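Local atomic coordinates of protein spaetzle (Drosophila melanogaster, PDB entry 3E07), a protein that acts as the disulfide-linked cytokine ligand of the Toll receptor, switching on antifungal defence and helping set dorsal-ventral polarity in the fly embryo. Residues L9-R14 against E46-D51; Q40-E45 against N91-P96; H71-T76 against I95-K100. One frame throughout, in Å; residues are numbered along the deposited sequence.

Contact 1: residues L9-R14 against E46-D51; sequences LCRSIR and ECEGAD
Glu-46 faces Ile-13 as a hydrogen-bonded antiparallel pair. Its N donates to Ile-13 O at 3.0 Å, and the returning bond runs from Ile-13 N to Glu-46 O, an oxygen whose modelled place is less certain. Both side chains lie on the same face of this two-stranded ladder. At Cys-47 the next pair, with Ser-12, is non-hydrogen-bonded; the two CA atoms close to 4.2 Å and the side chains diverge.

The strand ends here, yet Glu-48 keeps hold of the partner chain. Its N gives a short bond of 2.6 Å to Arg-11 O, with the donor tilted 29° from the carbonyl plane. The side chain turns back over residues 11 to 13: CG is anti to the backbone N (chi1 -165°) and the chain bends at chi2, which brings the carboxylate between Arg-11 and Ile-13. OE2 forms a salt bridge with Arg-11 NH2 at 3.1 Å, though the hydrogen bond within it is weak and the guanidinium and carboxylate planes stand 48° apart. Nearer the backbone, Arg-11 CB and Glu-48 CB pack at 3.6 Å, while Ile-13 CD1 lies 3.4 Å from OE2. One carboxylate thus meets a charge and an aliphatic branch together.

At Gly-49 a water takes over. It accepts from Gly-49 N at 2.8 Å and donates to Arg-11 O at 2.9 Å, so that carbonyl is gripped twice.

The pairing closes one end of the two-stranded sheet of 12-17 and 39-47. Beside it Cys-10 is tied to Cys-68, on strand 65-80, and Cys-47 to Cys-99, on strand 94-104, two of the disulfides of the cystine knot. Farther along, Arg-14 NH1 bonds Tyr-72 O of the second subunit.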
ATOM      1  N   LEU A   9      -1.904  -3.548  12.825  1.00 46.64           N
ATOM      2  CA  LEU A   9      -1.731  -2.491  13.820  1.00 45.94           C
ATOM      3  C   LEU A   9      -2.530  -1.223  13.527  1.00 36.13           C
ATOM      4  O   LEU A   9      -2.768  -0.402  14.416  1.00 35.98           O
ATOM      5  CB  LEU A   9      -0.247  -2.152  13.944  1.00 50.01           C
ATOM      6  CG  LEU A   9       0.619  -3.333  14.394  1.00 48.77           C
ATOM      7  CD1 LEU A   9       2.072  -2.997  14.214  1.00 44.01           C
ATOM      8  CD2 LEU A   9       0.317  -3.667  15.841  1.00 49.79           C
ATOM      9  N   CYS A  10      -2.945  -1.071  12.277  1.00 36.90           N
ATOM     10  CA  CYS A  10      -3.723   0.085  11.863  1.00 43.94           C
ATOM     11  C   CYS A  10      -4.950  -0.335  11.066  1.00 57.19           C
ATOM     12  O   CYS A  10      -4.845  -1.059  10.077  1.00 70.83           O
ATOM     13  CB  CYS A  10      -2.850   1.034  11.030  1.00 33.58           C
ATOM     14  SG  CYS A  10      -1.551   1.843  12.015  1.00 59.46           S
ATOM     15  N   ARG A  11      -6.115   0.114  11.509  1.00 54.45           N
ATOM     16  CA  ARG A  11      -7.348  -0.206  10.817  1.00 56.18           C
ATOM     17  C   ARG A  11      -7.454   0.616   9.534  1.00 49.80           C
ATOM     18  O   ARG A  11      -7.180   1.825   9.523  1.00 36.50           O
ATOM     19  CB  ARG A  11      -8.549   0.088  11.715  1.00 67.48           C
ATOM     20  CG  ARG A  11      -8.784  -0.932  12.821  1.00 80.50           C
ATOM     21  CD  ARG A  11     -10.067  -0.592  13.556  1.00 94.46           C
ATOM     22  NE  ARG A  11     -11.113  -0.186  12.619  1.00105.67           N
ATOM     23  CZ  ARG A  11     -12.380   0.046  12.951  1.00106.81           C
ATOM     24  NH1 ARG A  11     -12.777  -0.088  14.209  1.00105.03           N
ATOM     25  NH2 ARG A  11     -13.252   0.415  12.021  1.00104.35           N
ATOM     26  N   SER A  12      -7.849  -0.042   8.449  1.00 40.96           N
ATOM     27  CA  SER A  12      -7.994   0.643   7.173  1.00 45.62           C
ATOM     28  C   SER A  12      -9.148   0.081   6.352  1.00 47.74           C
ATOM     29  O   SER A  12      -9.619  -1.031   6.595  1.00 48.16           O
ATOM     30  CB  SER A  12      -6.686   0.551   6.384  1.00 42.87           C
ATOM     31  OG  SER A  12      -6.242  -0.785   6.337  1.00 45.95           O
ATOM     32  N   ILE A  13      -9.605   0.862   5.382  1.00 49.73           N
ATOM     33  CA  ILE A  13     -10.708   0.451   4.527  1.00 50.96           C
ATOM     34  C   ILE A  13     -10.281   0.263   3.076  1.00 43.61           C
ATOM     35  O   ILE A  13      -9.872   1.224   2.419  1.00 43.36           O
ATOM     36  CB  ILE A  13     -11.853   1.499   4.542  1.00 51.39           C
ATOM     37  CG1 ILE A  13     -12.312   1.765   5.979  1.00 59.41           C
ATOM     38  CG2 ILE A  13     -13.020   1.010   3.692  1.00 58.07           C
ATOM     39  CD1 ILE A  13     -12.935   0.559   6.679  1.00 55.98           C
ATOM     40  N   ARG A  14     -10.357  -0.976   2.589  1.00 36.03           N
ATOM     41  CA  ARG A  14     -10.040  -1.283   1.189  1.00 43.30           C
ATOM     42  C   ARG A  14     -11.356  -1.041   0.441  1.00 42.03           C
ATOM     43  O   ARG A  14     -12.385  -1.614   0.798  1.00 37.54           O
ATOM     44  CB  ARG A  14      -9.616  -2.748   1.049  1.00 43.34           C
ATOM     45  CG  ARG A  14      -8.124  -3.028   1.205  1.00 52.07           C
ATOM     46  CD  ARG A  14      -7.463  -3.094  -0.171  1.00 63.12           C
ATOM     47  NE  ARG A  14      -6.460  -4.155  -0.270  1.00 67.42           N
ATOM     48  CZ  ARG A  14      -5.865  -4.520  -1.403  1.00 71.25           C
ATOM     49  NH1 ARG A  14      -4.964  -5.489  -1.398  1.00 66.88           N
ATOM     50  NH2 ARG A  14      -6.178  -3.922  -2.545  1.00 77.43           N
ATOM     51  N   GLU A  46      -7.647   3.178   2.551  1.00 34.70           N
ATOM     52  CA  GLU A  46      -7.589   4.366   3.398  1.00 35.99           C
ATOM     53  C   GLU A  46      -7.371   3.976   4.852  1.00 37.95           C
ATOM     54  O   GLU A  46      -7.878   2.948   5.303  1.00 35.65           O
ATOM     55  CB  GLU A  46      -8.908   5.141   3.340  1.00 44.48           C
ATOM     56  CG  GLU A  46      -9.267   5.763   2.019  1.00 65.07           C
ATOM     57  CD  GLU A  46     -10.621   6.451   2.084  1.00 86.30           C
ATOM     58  OE1 GLU A  46     -11.644   5.742   2.219  1.00 86.73           O
ATOM     59  OE2 GLU A  46     -10.664   7.701   2.018  1.00 95.11           O
ATOM     60  N   CYS A  47      -6.628   4.792   5.592  1.00 32.42           N
ATOM     61  CA  CYS A  47      -6.440   4.527   7.012  1.00 36.00           C
ATOM     62  C   CYS A  47      -7.772   4.845   7.685  1.00 39.76           C
ATOM     63  O   CYS A  47      -8.439   5.809   7.309  1.00 44.91           O
ATOM     64  CB  CYS A  47      -5.396   5.460   7.616  1.00 35.47           C
ATOM     65  SG  CYS A  47      -3.641   5.019   7.430  1.00 59.70           S
ATOM     66  N   GLU A  48      -8.165   4.049   8.672  1.00 51.86           N
ATOM     67  CA  GLU A  48      -9.412   4.327   9.371  1.00 71.76           C
ATOM     68  C   GLU A  48      -9.144   5.494  10.323  1.00 72.32           C
ATOM     69  O   GLU A  48     -10.023   6.297  10.612  1.00 72.54           O
ATOM     70  CB  GLU A  48      -9.880   3.100  10.158  1.00 86.63           C
ATOM     71  CG  GLU A  48     -11.331   3.188  10.608  1.00103.01           C
ATOM     72  CD  GLU A  48     -12.310   3.105   9.443  1.00114.07           C
ATOM     73  OE1 GLU A  48     -12.087   3.794   8.426  1.00114.23           O
ATOM     74  OE2 GLU A  48     -13.308   2.357   9.549  1.00119.10           O
ATOM     75  N   GLY A  49      -7.907   5.582  10.794  1.00 71.63           N
ATOM     76  CA  GLY A  49      -7.529   6.653  11.694  1.00 68.22           C
ATOM     77  C   GLY A  49      -6.074   7.039  11.517  1.00 62.40           C
ATOM     78  O   GLY A  49      -5.241   6.746  12.370  1.00 61.60           O
ATOM     79  N   ALA A  50      -5.761   7.690  10.402  1.00 54.71           N
ATOM     80  CA  ALA A  50      -4.387   8.109  10.148  1.00 57.64           C
ATOM     81  C   ALA A  50      -3.984   9.144  11.190  1.00 57.98           C
ATOM     82  O   ALA A  50      -4.816   9.931  11.644  1.00 56.43           O
ATOM     83  CB  ALA A  50      -4.255   8.698   8.735  1.00 51.96           C
ATOM     84  N   ASP A  51      -2.710   9.131  11.566  1.00 47.76           N
ATOM     85  CA  ASP A  51      -2.171  10.063  12.555  1.00 54.25           C
ATOM     86  C   ASP A  51      -2.564   9.717  13.988  1.00 51.71           C
ATOM     87  O   ASP A  51      -2.103  10.344  14.937  1.00 49.00           O
ATOM     88  CB  ASP A  51      -2.564  11.504  12.213  1.00 48.51           C
ATOM     89  CG  ASP A  51      -1.945  11.975  10.897  1.00 65.49           C
ATOM     90  OD1 ASP A  51      -0.749  11.679  10.660  1.00 47.79           O
ATOM     91  OD2 ASP A  51      -2.647  12.639  10.101  1.00 65.04           O
TER
HETATM   92  O   HOH W   1      -5.669   3.853  10.922  1.00 36.53           O

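Contact 2: residues Q40-E45 against N91-P96; sequences QAIQIE and NSFKIP
Ile-95 points its CG2 methyl at two isoleucines of strand 39-47, reaching Ile-44 CG2 at 4.0 Å and Ile-42 CG2 at 4.1 Å. It is this methyl, set opposite the main-chain N about the CA-CB bond, that does the touching. The side chains of Ile-42 and Ile-95 meet at about a right angle, methyl against methyl. On Ile-44 the first torsion (chi1 76°) wedges CG1 between the backbone N and the carbonyl carbon, leaving CG2 to face Ile-95.

Outward along one side, Ile-42 CD1 approaches Phe-93 CE1 at 4.3 Å, a loose contact with the ring. Phe-93 also receives CG1 of Ile-95 at its edge, in plane, so this isoleucine touches both the Phe-93 ring of its own segment and the facing strand. Toward the other end, the Pro-96 ring sits close to the backbone of strand 39-47, its CB 3.4 Å from Glu-45 O.

The polar edge is a lone backbone bond between the segments. Glu-45 N donates to Pro-96 O at 3.0 Å, nearly straight at the hydrogen, but from well above the carbonyl plane, 55° out of it. The Glu-45 carboxylate leads away from Pro-96: OE2 takes a hydrogen bond from Cys-99 N and a salt bridge from Lys-100 NZ of the second subunit.

The two strands run at 63° to each other and form no ladder here. Branched aliphatic groups fill the angle where they spread, and one main-chain bond pins the strands where they converge; the contact is therefore mainly dispersive, with its directional hold concentrated at Glu-45.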
ATOM      1  N   GLN A  40     -13.544   2.058 -15.377  1.00 62.75           N
ATOM      2  CA  GLN A  40     -12.361   1.746 -14.602  1.00 65.41           C
ATOM      3  C   GLN A  40     -12.628   2.159 -13.166  1.00 58.94           C
ATOM      4  O   GLN A  40     -13.028   3.293 -12.890  1.00 52.15           O
ATOM      5  CB  GLN A  40     -11.154   2.509 -15.142  1.00 73.38           C
ATOM      6  CG  GLN A  40      -9.843   2.124 -14.492  1.00 81.99           C
ATOM      7  CD  GLN A  40      -8.971   3.329 -14.196  1.00 88.86           C
ATOM      8  OE1 GLN A  40      -7.743   3.230 -14.175  1.00 87.64           O
ATOM      9  NE2 GLN A  40      -9.605   4.475 -13.952  1.00 88.64           N
ATOM     10  N   ALA A  41     -12.432   1.224 -12.252  1.00 49.25           N
ATOM     11  CA  ALA A  41     -12.634   1.509 -10.850  1.00 48.29           C
ATOM     12  C   ALA A  41     -11.282   1.271 -10.202  1.00 47.43           C
ATOM     13  O   ALA A  41     -10.608   0.282 -10.490  1.00 46.62           O
ATOM     14  CB  ALA A  41     -13.695   0.589 -10.266  1.00 45.51           C
ATOM     15  N   ILE A  42     -10.893   2.185  -9.326  1.00 41.71           N
ATOM     16  CA  ILE A  42      -9.597   2.103  -8.676  1.00 49.03           C
ATOM     17  C   ILE A  42      -9.651   1.549  -7.261  1.00 42.24           C
ATOM     18  O   ILE A  42     -10.384   2.064  -6.417  1.00 36.95           O
ATOM     19  CB  ILE A  42      -8.944   3.509  -8.648  1.00 46.95           C
ATOM     20  CG1 ILE A  42      -8.740   3.997 -10.085  1.00 48.85           C
ATOM     21  CG2 ILE A  42      -7.627   3.474  -7.879  1.00 36.59           C
ATOM     22  CD1 ILE A  42      -8.286   5.432 -10.194  1.00 51.69           C
ATOM     23  N   GLN A  43      -8.875   0.497  -7.011  1.00 37.90           N
ATOM     24  CA  GLN A  43      -8.801  -0.108  -5.681  1.00 34.90           C
ATOM     25  C   GLN A  43      -7.960   0.749  -4.738  1.00 37.00           C
ATOM     26  O   GLN A  43      -6.794   1.009  -5.025  1.00 43.02           O
ATOM     27  CB  GLN A  43      -8.156  -1.486  -5.758  1.00 35.45           C
ATOM     28  CG  GLN A  43      -9.105  -2.627  -6.040  1.00 46.60           C
ATOM     29  CD  GLN A  43      -8.390  -3.956  -6.059  1.00 46.64           C
ATOM     30  OE1 GLN A  43      -7.332  -4.107  -5.447  1.00 44.74           O
ATOM     31  NE2 GLN A  43      -8.969  -4.934  -6.747  1.00 41.89           N
ATOM     32  N   ILE A  44      -8.537   1.195  -3.625  1.00 33.70           N
ATOM     33  CA  ILE A  44      -7.769   1.993  -2.682  1.00 35.64           C
ATOM     34  C   ILE A  44      -7.829   1.487  -1.246  1.00 41.63           C
ATOM     35  O   ILE A  44      -8.710   0.703  -0.885  1.00 44.04           O
ATOM     36  CB  ILE A  44      -8.193   3.483  -2.684  1.00 36.66           C
ATOM     37  CG1 ILE A  44      -9.508   3.680  -1.930  1.00 40.29           C
ATOM     38  CG2 ILE A  44      -8.290   3.980  -4.100  1.00 32.08           C
ATOM     39  CD1 ILE A  44      -9.922   5.146  -1.787  1.00 37.14           C
ATOM     40  N   GLU A  45      -6.855   1.911  -0.445  1.00 33.07           N
ATOM     41  CA  GLU A  45      -6.810   1.558   0.962  1.00 36.64           C
ATOM     42  C   GLU A  45      -6.626   2.820   1.786  1.00 41.26           C
ATOM     43  O   GLU A  45      -5.571   3.458   1.728  1.00 39.28           O
ATOM     44  CB  GLU A  45      -5.665   0.601   1.278  1.00 35.38           C
ATOM     45  CG  GLU A  45      -5.593   0.333   2.775  1.00 49.07           C
ATOM     46  CD  GLU A  45      -4.730  -0.850   3.146  1.00 62.28           C
ATOM     47  OE1 GLU A  45      -4.998  -1.958   2.632  1.00 70.08           O
ATOM     48  OE2 GLU A  45      -3.794  -0.677   3.961  1.00 55.29           O
ATOM     49  N   ASN A  91       1.899  14.519 -12.322  1.00 47.26           N
ATOM     50  CA  ASN A  91       0.880  15.552 -12.171  1.00 48.91           C
ATOM     51  C   ASN A  91      -0.549  15.037 -12.029  1.00 55.61           C
ATOM     52  O   ASN A  91      -1.502  15.752 -12.331  1.00 53.16           O
ATOM     53  CB  ASN A  91       0.955  16.537 -13.346  1.00 52.21           C
ATOM     54  CG  ASN A  91       0.558  15.898 -14.669  1.00 59.04           C
ATOM     55  OD1 ASN A  91       0.242  14.710 -14.733  1.00 58.13           O
ATOM     56  ND2 ASN A  91       0.570  16.690 -15.732  1.00 61.00           N
ATOM     57  N   SER A  92      -0.710  13.802 -11.576  1.00 50.45           N
ATOM     58  CA  SER A  92      -2.053  13.279 -11.391  1.00 54.67           C
ATOM     59  C   SER A  92      -2.437  13.378  -9.906  1.00 53.74           C
ATOM     60  O   SER A  92      -1.768  14.057  -9.135  1.00 49.81           O
ATOM     61  CB  SER A  92      -2.125  11.834 -11.878  1.00 52.93           C
ATOM     62  OG  SER A  92      -3.468  11.406 -11.945  1.00 55.68           O
ATOM     63  N   PHE A  93      -3.521  12.717  -9.515  1.00 53.30           N
ATOM     64  CA  PHE A  93      -3.984  12.724  -8.128  1.00 52.82           C
ATOM     65  C   PHE A  93      -3.345  11.568  -7.339  1.00 54.93           C
ATOM     66  O   PHE A  93      -2.964  10.551  -7.914  1.00 50.32           O
ATOM     67  CB  PHE A  93      -5.507  12.590  -8.104  1.00 58.24           C
ATOM     68  CG  PHE A  93      -6.020  11.504  -9.000  1.00 67.44           C
ATOM     69  CD1 PHE A  93      -5.843  10.169  -8.665  1.00 57.08           C
ATOM     70  CD2 PHE A  93      -6.620  11.812 -10.214  1.00 73.74           C
ATOM     71  CE1 PHE A  93      -6.253   9.151  -9.528  1.00 77.21           C
ATOM     72  CE2 PHE A  93      -7.034  10.801 -11.085  1.00 76.18           C
ATOM     73  CZ  PHE A  93      -6.848   9.469 -10.741  1.00 76.63           C
ATOM     74  N   LYS A  94      -3.233  11.727  -6.023  1.00 28.40           N
ATOM     75  CA  LYS A  94      -2.642  10.692  -5.189  1.00 36.07           C
ATOM     76  C   LYS A  94      -3.664   9.617  -4.865  1.00 35.85           C
ATOM     77  O   LYS A  94      -4.841   9.908  -4.641  1.00 34.53           O
ATOM     78  CB  LYS A  94      -2.054  11.308  -3.911  1.00 34.43           C
ATOM     79  CG  LYS A  94      -0.677  11.945  -4.146  1.00 27.29           C
ATOM     80  CD  LYS A  94      -0.173  12.669  -2.933  1.00 27.05           C
ATOM     81  CE  LYS A  94       1.128  13.362  -3.235  1.00 42.77           C
ATOM     82  NZ  LYS A  94       1.635  14.087  -2.038  1.00 48.83           N
ATOM     83  N   ILE A  95      -3.206   8.371  -4.846  1.00 37.69           N
ATOM     84  CA  ILE A  95      -4.070   7.228  -4.602  1.00 41.97           C
ATOM     85  C   ILE A  95      -3.759   6.533  -3.290  1.00 29.15           C
ATOM     86  O   ILE A  95      -2.733   5.880  -3.169  1.00 40.63           O
ATOM     87  CB  ILE A  95      -3.922   6.215  -5.758  1.00 40.66           C
ATOM     88  CG1 ILE A  95      -4.393   6.877  -7.055  1.00 30.98           C
ATOM     89  CG2 ILE A  95      -4.680   4.920  -5.450  1.00 30.37           C
ATOM     90  CD1 ILE A  95      -3.867   6.195  -8.317  1.00 30.16           C
ATOM     91  N   PRO A  96      -4.652   6.661  -2.292  1.00 33.27           N
ATOM     92  CA  PRO A  96      -4.446   6.024  -0.981  1.00 30.44           C
ATOM     93  C   PRO A  96      -4.188   4.555  -1.267  1.00 29.94           C
ATOM     94  O   PRO A  96      -5.027   3.874  -1.861  1.00 36.87           O
ATOM     95  CB  PRO A  96      -5.776   6.260  -0.268  1.00 35.20           C
ATOM     96  CG  PRO A  96      -6.258   7.556  -0.888  1.00 32.18           C
ATOM     97  CD  PRO A  96      -5.968   7.318  -2.355  1.00 29.68           C
TER

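Contact 3: residues H71-T76 against I95-K100; sequences HYTQQT and IPSCCK
His-71 is held by two consecutive residues of the other strand. Its N donates to Cys-98 O, and its O accepts from Ser-97 N, both at 2.8 Å; the second bond is almost straight at the hydrogen (177°). Ser-97 OG adds a weak bond of 3.3 Å to the same carbonyl, its chi1 of 59° turning the hydroxyl back between the backbone N and the carbonyl carbon. The His-71 and Cys-98 CB atoms lie 3.9 Å apart on one face of the sheet.

On the far side of this irregularity the ladder recovers. Thr-73 N donates to Ile-95 O at 3.0 Å, Ile-95 N returns a bond to Thr-73 O at 2.9 Å, and Thr-73 CG2 packs on Ser-97 CB at 3.5 Å. Between these pairs Tyr-72 lays CE1 against Pro-96 CG, 3.9 Å away, on the opposite face from Thr-73.

Farther out, covalent links fix the 94-104 strand: Cys-99 is joined to Cys-47, and Cys-98 to Cys-98 of the second subunit. Lys-100 NZ reaches across to Cys-99 O and Glu-45 OE2 of that subunit.

Two residues, Ser-97 and Cys-98, set against the single His-71 make a classic beta bulge. It interrupts the long antiparallel pair of this cystine-knot cytokine beside the disulfide that joins its dimer.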
ATOM      1  N   HIS A  71      -0.286   5.896   3.093  1.00 28.48           N
ATOM      2  CA  HIS A  71       0.659   5.872   1.978  1.00 28.12           C
ATOM      3  C   HIS A  71      -0.110   6.047   0.673  1.00 37.62           C
ATOM      4  O   HIS A  71      -1.293   5.709   0.595  1.00 29.60           O
ATOM      5  CB  HIS A  71       1.427   4.552   1.946  1.00 28.40           C
ATOM      6  CG  HIS A  71       2.510   4.459   2.974  1.00 62.59           C
ATOM      7  ND1 HIS A  71       3.264   3.321   3.168  1.00 61.81           N
ATOM      8  CD2 HIS A  71       3.002   5.382   3.838  1.00 62.54           C
ATOM      9  CE1 HIS A  71       4.171   3.547   4.099  1.00 61.69           C
ATOM     10  NE2 HIS A  71       4.032   4.792   4.522  1.00 61.08           N
ATOM     11  N   TYR A  72       0.563   6.567  -0.349  1.00 32.49           N
ATOM     12  CA  TYR A  72      -0.066   6.779  -1.637  1.00 32.88           C
ATOM     13  C   TYR A  72       0.835   6.333  -2.776  1.00 34.54           C
ATOM     14  O   TYR A  72       2.045   6.257  -2.628  1.00 35.17           O
ATOM     15  CB  TYR A  72      -0.350   8.268  -1.856  1.00 32.74           C
ATOM     16  CG  TYR A  72      -1.124   8.969  -0.766  1.00 36.92           C
ATOM     17  CD1 TYR A  72      -2.512   9.100  -0.841  1.00 35.10           C
ATOM     18  CD2 TYR A  72      -0.467   9.542   0.319  1.00 27.30           C
ATOM     19  CE1 TYR A  72      -3.221   9.788   0.129  1.00 28.04           C
ATOM     20  CE2 TYR A  72      -1.168  10.234   1.294  1.00 27.41           C
ATOM     21  CZ  TYR A  72      -2.549  10.355   1.190  1.00 27.77           C
ATOM     22  OH  TYR A  72      -3.243  11.068   2.138  1.00 33.85           O
ATOM     23  N   THR A  73       0.218   6.051  -3.916  1.00 35.37           N
ATOM     24  CA  THR A  73       0.928   5.727  -5.146  1.00 42.44           C
ATOM     25  C   THR A  73       0.363   6.799  -6.095  1.00 38.80           C
ATOM     26  O   THR A  73      -0.609   7.483  -5.739  1.00 28.12           O
ATOM     27  CB  THR A  73       0.568   4.338  -5.694  1.00 50.06           C
ATOM     28  OG1 THR A  73      -0.829   4.293  -6.012  1.00 59.23           O
ATOM     29  CG2 THR A  73       0.901   3.257  -4.679  1.00 42.71           C
ATOM     30  N   GLN A  74       0.961   6.977  -7.272  1.00 43.52           N
ATOM     31  CA  GLN A  74       0.449   7.977  -8.216  1.00 49.81           C
ATOM     32  C   GLN A  74       0.925   7.737  -9.645  1.00 49.23           C
ATOM     33  O   GLN A  74       1.949   7.081  -9.859  1.00 52.04           O
ATOM     34  CB  GLN A  74       0.813   9.405  -7.758  1.00 43.92           C
ATOM     35  CG  GLN A  74       2.271   9.653  -7.427  1.00 41.49           C
ATOM     36  CD  GLN A  74       2.546  11.079  -6.939  1.00 48.33           C
ATOM     37  OE1 GLN A  74       2.314  12.055  -7.656  1.00 41.91           O
ATOM     38  NE2 GLN A  74       3.049  11.198  -5.717  1.00 39.15           N
ATOM     39  N   GLN A  75       0.172   8.246 -10.621  1.00 47.78           N
ATOM     40  CA  GLN A  75       0.554   8.077 -12.026  1.00 50.98           C
ATOM     41  C   GLN A  75       1.951   8.646 -12.221  1.00 50.39           C
ATOM     42  O   GLN A  75       2.216   9.806 -11.876  1.00 45.79           O
ATOM     43  CB  GLN A  75      -0.416   8.802 -12.963  1.00 54.97           C
ATOM     44  CG  GLN A  75      -0.175   8.490 -14.446  1.00 63.75           C
ATOM     45  CD  GLN A  75      -0.930   9.421 -15.385  1.00 73.87           C
ATOM     46  OE1 GLN A  75      -0.630  10.616 -15.474  1.00 75.92           O
ATOM     47  NE2 GLN A  75      -1.914   8.876 -16.090  1.00 74.87           N
ATOM     48  N   THR A  76       2.838   7.828 -12.776  1.00 46.25           N
ATOM     49  CA  THR A  76       4.220   8.238 -12.992  1.00 45.25           C
ATOM     50  C   THR A  76       4.660   8.110 -14.448  1.00 47.33           C
ATOM     51  O   THR A  76       4.832   7.001 -14.965  1.00 48.27           O
ATOM     52  CB  THR A  76       5.179   7.401 -12.137  1.00 43.50           C
ATOM     53  OG1 THR A  76       4.730   7.397 -10.774  1.00 41.86           O
ATOM     54  CG2 THR A  76       6.577   7.982 -12.210  1.00 41.96           C
ATOM     55  N   ILE A  95      -3.206   8.371  -4.846  1.00 37.69           N
ATOM     56  CA  ILE A  95      -4.070   7.228  -4.602  1.00 41.97           C
ATOM     57  C   ILE A  95      -3.759   6.533  -3.290  1.00 29.15           C
ATOM     58  O   ILE A  95      -2.733   5.880  -3.169  1.00 40.63           O
ATOM     59  CB  ILE A  95      -3.922   6.215  -5.758  1.00 40.66           C
ATOM     60  CG1 ILE A  95      -4.393   6.877  -7.055  1.00 30.98           C
ATOM     61  CG2 ILE A  95      -4.680   4.920  -5.450  1.00 30.37           C
ATOM     62  CD1 ILE A  95      -3.867   6.195  -8.317  1.00 30.16           C
ATOM     63  N   PRO A  96      -4.652   6.661  -2.292  1.00 33.27           N
ATOM     64  CA  PRO A  96      -4.446   6.024  -0.981  1.00 30.44           C
ATOM     65  C   PRO A  96      -4.188   4.555  -1.267  1.00 29.94           C
ATOM     66  O   PRO A  96      -5.027   3.874  -1.861  1.00 36.87           O
ATOM     67  CB  PRO A  96      -5.776   6.260  -0.268  1.00 35.20           C
ATOM     68  CG  PRO A  96      -6.258   7.556  -0.888  1.00 32.18           C
ATOM     69  CD  PRO A  96      -5.968   7.318  -2.355  1.00 29.68           C
ATOM     70  N   SER A  97      -3.036   4.059  -0.851  1.00 29.75           N
ATOM     71  CA  SER A  97      -2.697   2.692  -1.178  1.00 30.24           C
ATOM     72  C   SER A  97      -2.365   1.730  -0.058  1.00 32.05           C
ATOM     73  O   SER A  97      -2.492   0.523  -0.232  1.00 35.51           O
ATOM     74  CB  SER A  97      -1.523   2.707  -2.161  1.00 37.28           C
ATOM     75  OG  SER A  97      -0.391   3.372  -1.599  1.00 39.85           O
ATOM     76  N   CYS A  98      -1.960   2.245   1.091  1.00 33.70           N
ATOM     77  CA  CYS A  98      -1.532   1.360   2.161  1.00 35.79           C
ATOM     78  C   CYS A  98      -1.568   2.122   3.477  1.00 36.13           C
ATOM     79  O   CYS A  98      -1.145   3.268   3.546  1.00 34.08           O
ATOM     80  CB  CYS A  98      -0.099   0.925   1.806  1.00 33.01           C
ATOM     81  SG  CYS A  98       0.850  -0.313   2.749  1.00 77.74           S
ATOM     82  N   CYS A  99      -2.108   1.503   4.513  1.00 36.02           N
ATOM     83  CA  CYS A  99      -2.128   2.145   5.808  1.00 33.47           C
ATOM     84  C   CYS A  99      -1.205   1.315   6.673  1.00 31.60           C
ATOM     85  O   CYS A  99      -1.461   0.143   6.896  1.00 37.48           O
ATOM     86  CB  CYS A  99      -3.530   2.163   6.413  1.00 40.47           C
ATOM     87  SG  CYS A  99      -3.510   3.069   7.993  1.00 70.22           S
ATOM     88  N   LYS A 100      -0.114   1.899   7.145  1.00 31.09           N
ATOM     89  CA  LYS A 100       0.800   1.142   7.984  1.00 33.83           C
ATOM     90  C   LYS A 100       1.350   1.953   9.148  1.00 33.87           C
ATOM     91  O   LYS A 100       1.298   3.191   9.153  1.00 33.35           O
ATOM     92  CB  LYS A 100       1.942   0.559   7.145  1.00 36.47           C
ATOM     93  CG  LYS A 100       2.781   1.566   6.412  1.00 46.62           C
ATOM     94  CD  LYS A 100       4.047   0.912   5.835  1.00 56.68           C
ATOM     95  CE  LYS A 100       3.748  -0.110   4.747  1.00 59.49           C
ATOM     96  NZ  LYS A 100       5.006  -0.698   4.181  1.00 66.71           N
TER

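In the fold
From the N terminus, contact 1 comes first: 9-14 pairs with 46-51, closing a loop that holds the rest of strands 12-17 and 39-47 and the unmodelled 22-35. Contact 2 starts inside that loop and reaches forward to 91-96, so the two cross. Contact 3 follows contact 1 in series and opens inside the loop of contact 2, with 71-76 folding back on 95-100; that second segment shares Ile-95 and Pro-96 with contact 2 and runs past it on the same strand. Contact 2 thereby joins the two-stranded sheet to the three-stranded one, a link reinforced by the Cys-47 to Cys-99 disulfide between contacts 1 and 3. All three reach the second subunit.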